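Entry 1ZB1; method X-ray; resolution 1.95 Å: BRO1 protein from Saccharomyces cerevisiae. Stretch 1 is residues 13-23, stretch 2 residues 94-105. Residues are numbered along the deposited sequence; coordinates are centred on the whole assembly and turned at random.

Stretch 1 13-23: LKLKDTEKLDW
Stretch 2 94-105: KMDFTWYDAEYS

How do the two backbones lie against each other? Both are extended and run antiparallel, their end-to-end directions 167° apart. Stretch 1 has no regular strand, and Trp23 already belongs to a helix; stretch 2 is a strand through Thr98, Trp99 and Tyr100, then loop. A single beta bridge pairs Thr18 (phi/psi -143/157) with Trp99 (-124/142), CA to CA 4.4 Å. Around it the CA pairs are Lys16 and Ala102 at 4.5 Å, Asp17 and Tyr100 at 5.3 Å, and Glu19 and Thr98 at 5.7 Å. The chains then part, to 7.9 Å between the CA atoms of Trp23 and Met95.

What holds the bridge together? Tyr100 N donates to Asp17 O at 2.9 Å and a nearly straight 177°, while Glu19 N donates to Thr98 O at 3.1 Å and 159°. Thr98 O also accepts from Thr18 OG1 at 2.7 Å, a bond made with the threonine in the t rotamer. Thr18 CB meanwhile sits over the face of Trp99 (chi1 m, chi2 81°), 3.6 Å from the centroid of its six-membered ring and 9° off the normal.

How does the contact continue toward Lys14? Water takes over where direct backbone bonds stop. Water 4 accepts from Asp17 N at 3.0 Å and donates to Asp101 O at 2.8 Å; water 2 donates to Leu15 O at 2.7 Å and accepts from Glu103 N at 2.8 Å. Lys16 leaves its backbone sideways, and its chi angles m, t, p, p bring its end nearer to stretch 2, so that NZ donates to Tyr100 O at 2.9 Å and makes a long salt bridge to Asp101 OD1 at 3.9 Å. Water 3 bridges the same two groups, accepting from Lys16 NZ at 2.9 Å and donating to Asp101 OD1 at 2.7 Å. Beyond it, Lys14 CG packs 3.7 Å from Tyr104 CD2.

What fills the wider gap at the other end? Mostly apolar side chains. Leu21 (t, p) points toward stretch 2, its CD2 3.6 Å from Phe97 CE2 and 4.0 Å from Met95 CE. Met95, m at all three chi angles, lays CE over one face of Trp23, 4.0 Å from the six-membered ring centroid and 20° off the normal. Trp23 (chi1 -94°, between wells, chi2 107°) brings CZ2 within 4.0 Å of Phe97 CE2, at the edge of the phenylalanine ring. Large side chains thus keep contact where the backbones have separated.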

# COMPACT_ATOMS: atom_id res chain seq x y z
N LEU A 13 8.26 2.82 -0.37
CA LEU A 13 7.59 4.11 -0.16
C LEU A 13 8.40 5.02 0.77
O LEU A 13 9.21 4.54 1.57
CB LEU A 13 6.17 3.88 0.40
CG LEU A 13 5.26 3.00 -0.47
CD1 LEU A 13 3.86 2.97 0.12
CD2 LEU A 13 5.20 3.55 -1.88
N LYS A 14 8.20 6.32 0.65
CA LYS A 14 8.95 7.29 1.46
C LYS A 14 8.14 7.96 2.55
O LYS A 14 6.97 8.27 2.37
CB LYS A 14 9.54 8.37 0.54
CG LYS A 14 10.51 7.82 -0.50
CD LYS A 14 11.72 7.20 0.17
CE LYS A 14 12.72 6.68 -0.85
NZ LYS A 14 13.90 6.05 -0.19
N LEU A 15 8.80 8.18 3.69
CA LEU A 15 8.18 8.85 4.84
C LEU A 15 8.24 10.36 4.65
O LEU A 15 9.06 10.87 3.87
CB LEU A 15 8.94 8.52 6.13
CG LEU A 15 8.93 7.09 6.68
CD1 LEU A 15 9.93 6.98 7.86
CD2 LEU A 15 7.51 6.76 7.14
N LYS A 16 7.36 11.08 5.34
CA LYS A 16 7.39 12.54 5.30
C LYS A 16 8.15 12.99 6.55
O LYS A 16 7.88 12.51 7.65
CB LYS A 16 5.96 13.11 5.34
CG LYS A 16 5.11 12.78 4.10
CD LYS A 16 3.65 13.20 4.30
CE LYS A 16 3.51 14.71 4.49
NZ LYS A 16 4.20 15.47 3.40
N ASP A 17 9.13 13.88 6.38
CA ASP A 17 9.89 14.36 7.53
C ASP A 17 9.12 15.51 8.19
O ASP A 17 8.24 16.10 7.58
CB ASP A 17 11.28 14.85 7.10
CG ASP A 17 12.15 13.74 6.55
OD1 ASP A 17 11.96 12.57 6.95
OD2 ASP A 17 13.03 14.03 5.71
N THR A 18 9.46 15.81 9.44
CA THR A 18 8.82 16.89 10.17
C THR A 18 9.84 17.59 11.05
O THR A 18 10.87 17.02 11.41
CB THR A 18 7.69 16.37 11.09
OG1 THR A 18 7.04 17.47 11.73
CG2 THR A 18 8.27 15.44 12.18
N GLU A 19 9.56 18.84 11.41
CA GLU A 19 10.47 19.57 12.27
C GLU A 19 10.13 19.29 13.73
O GLU A 19 8.96 19.04 14.06
CB GLU A 19 10.39 21.08 12.00
CG GLU A 19 10.95 21.45 10.64
CD GLU A 19 11.17 22.94 10.47
OE1 GLU A 19 11.79 23.32 9.46
OE2 GLU A 19 10.72 23.72 11.34
N LYS A 20 11.14 19.29 14.59
CA LYS A 20 10.92 19.06 16.00
C LYS A 20 9.93 20.11 16.52
O LYS A 20 10.11 21.30 16.31
CB LYS A 20 12.25 19.15 16.75
CG LYS A 20 12.15 19.47 18.23
CD LYS A 20 11.34 18.46 19.01
CE LYS A 20 11.25 18.88 20.48
NZ LYS A 20 10.36 18.03 21.29
N LEU A 21 8.87 19.65 17.18
CA LEU A 21 7.86 20.54 17.72
C LEU A 21 7.95 20.51 19.25
O LEU A 21 8.05 19.43 19.84
CB LEU A 21 6.47 20.07 17.29
CG LEU A 21 5.24 20.91 17.61
CD1 LEU A 21 5.14 22.08 16.64
CD2 LEU A 21 3.99 20.04 17.48
N ASP A 22 7.92 21.67 19.89
CA ASP A 22 8.00 21.70 21.35
C ASP A 22 6.61 21.81 21.96
O ASP A 22 6.09 22.91 22.13
CB ASP A 22 8.88 22.87 21.81
CG ASP A 22 9.11 22.88 23.32
OD1 ASP A 22 9.99 23.62 23.79
OD2 ASP A 22 8.41 22.13 24.03
N TRP A 23 6.02 20.67 22.30
CA TRP A 23 4.69 20.66 22.89
C TRP A 23 4.67 21.35 24.26
O TRP A 23 3.68 21.98 24.61
CB TRP A 23 4.16 19.22 23.05
CG TRP A 23 3.30 18.74 21.90
CD1 TRP A 23 3.65 17.85 20.93
CD2 TRP A 23 1.95 19.13 21.62
NE1 TRP A 23 2.59 17.64 20.07
CE2 TRP A 23 1.54 18.42 20.47
CE3 TRP A 23 1.04 20.01 22.23
CZ2 TRP A 23 0.26 18.56 19.91
CZ3 TRP A 23 -0.24 20.14 21.68
CH2 TRP A 23 -0.61 19.42 20.53
N LYS A 94 -2.39 27.21 18.02
CA LYS A 94 -1.32 27.78 17.20
C LYS A 94 -0.04 26.95 17.25
O LYS A 94 1.06 27.50 17.32
CB LYS A 94 -1.01 29.21 17.65
CG LYS A 94 -2.20 30.17 17.58
CD LYS A 94 -2.71 30.33 16.16
CE LYS A 94 -3.93 31.24 16.12
NZ LYS A 94 -3.63 32.59 16.66
N MET A 95 -0.18 25.63 17.23
CA MET A 95 0.99 24.76 17.22
C MET A 95 1.57 24.85 15.82
O MET A 95 0.83 24.77 14.84
CB MET A 95 0.59 23.32 17.52
CG MET A 95 -0.06 23.12 18.89
SD MET A 95 0.99 23.73 20.22
CE MET A 95 2.44 22.68 20.02
N ASP A 96 2.88 25.03 15.71
CA ASP A 96 3.51 25.14 14.40
C ASP A 96 3.83 23.78 13.77
O ASP A 96 5.00 23.47 13.55
CB ASP A 96 4.78 25.99 14.47
CG ASP A 96 4.49 27.46 14.73
OD1 ASP A 96 3.45 27.97 14.27
OD2 ASP A 96 5.34 28.12 15.38
N PHE A 97 2.80 23.00 13.47
CA PHE A 97 2.96 21.69 12.83
C PHE A 97 3.64 21.92 11.47
O PHE A 97 3.06 22.54 10.57
CB PHE A 97 1.58 21.05 12.63
CG PHE A 97 0.81 20.83 13.91
CD1 PHE A 97 -0.52 21.25 14.02
CD2 PHE A 97 1.37 20.13 14.98
CE1 PHE A 97 -1.27 20.98 15.17
CE2 PHE A 97 0.64 19.86 16.13
CZ PHE A 97 -0.68 20.27 16.23
N THR A 98 4.86 21.40 11.33
CA THR A 98 5.63 21.59 10.10
C THR A 98 6.06 20.28 9.44
O THR A 98 6.86 19.52 10.00
CB THR A 98 6.88 22.46 10.41
OG1 THR A 98 6.45 23.71 10.98
CG2 THR A 98 7.69 22.74 9.15
N TRP A 99 5.55 20.03 8.24
CA TRP A 99 5.87 18.81 7.50
C TRP A 99 6.45 19.01 6.10
O TRP A 99 6.02 19.90 5.35
CB TRP A 99 4.63 17.91 7.37
CG TRP A 99 4.14 17.37 8.69
CD1 TRP A 99 3.36 18.02 9.60
CD2 TRP A 99 4.45 16.09 9.25
NE1 TRP A 99 3.16 17.21 10.70
CE2 TRP A 99 3.82 16.03 10.51
CE3 TRP A 99 5.19 14.99 8.81
CZ2 TRP A 99 3.91 14.90 11.34
CZ3 TRP A 99 5.28 13.86 9.64
CH2 TRP A 99 4.64 13.83 10.89
N TYR A 100 7.41 18.16 5.75
CA TYR A 100 8.05 18.19 4.44
C TYR A 100 7.42 17.16 3.50
O TYR A 100 6.93 16.12 3.95
CB TYR A 100 9.55 17.83 4.56
CG TYR A 100 10.42 18.87 5.24
CD1 TYR A 100 10.45 18.99 6.63
CD2 TYR A 100 11.25 19.70 4.49
CE1 TYR A 100 11.29 19.92 7.26
CE2 TYR A 100 12.08 20.64 5.10
CZ TYR A 100 12.10 20.74 6.48
OH TYR A 100 12.95 21.64 7.07
N ASP A 101 7.42 17.44 2.21
CA ASP A 101 6.88 16.49 1.24
C ASP A 101 7.85 15.30 1.17
O ASP A 101 9.07 15.48 1.30
CB ASP A 101 6.79 17.13 -0.15
CG ASP A 101 5.60 18.06 -0.30
OD1 ASP A 101 4.76 18.13 0.62
OD2 ASP A 101 5.52 18.73 -1.35
N ALA A 102 7.32 14.10 0.95
CA ALA A 102 8.16 12.91 0.84
C ALA A 102 9.16 13.11 -0.29
O ALA A 102 8.82 13.66 -1.34
CB ALA A 102 7.29 11.67 0.56
N GLU A 103 10.40 12.67 -0.09
CA GLU A 103 11.44 12.84 -1.09
C GLU A 103 11.70 11.60 -1.95
O GLU A 103 12.38 10.68 -1.52
CB GLU A 103 12.74 13.28 -0.41
CG GLU A 103 12.67 14.67 0.18
CD GLU A 103 13.94 15.09 0.90
OE1 GLU A 103 14.08 16.29 1.19
OE2 GLU A 103 14.80 14.22 1.17
N TYR A 104 11.15 11.58 -3.16
CA TYR A 104 11.36 10.45 -4.05
C TYR A 104 12.52 10.74 -4.99
O TYR A 104 13.65 10.27 -4.78
CB TYR A 104 10.11 10.16 -4.89
CG TYR A 104 8.87 9.81 -4.09
CD1 TYR A 104 7.91 10.76 -3.83
CD2 TYR A 104 8.67 8.51 -3.63
CE1 TYR A 104 6.76 10.45 -3.12
CE2 TYR A 104 7.51 8.17 -2.91
CZ TYR A 104 6.57 9.15 -2.66
OH TYR A 104 5.42 8.86 -1.96
N SER A 105 12.24 11.51 -6.04
CA SER A 105 13.23 11.89 -7.03
C SER A 105 12.67 13.08 -7.80
O SER A 105 13.26 14.16 -7.82
CB SER A 105 13.49 10.73 -8.01
OG SER A 105 14.11 9.63 -7.37
O HOH W 1 5.41 7.48 0.23
O HOH W 2 11.12 11.73 2.40
O HOH W 3 4.41 18.40 3.28
O HOH W 4 10.22 14.43 3.68
O HOH W 5 6.68 20.49 13.41
O HOH W 6 8.06 23.03 14.51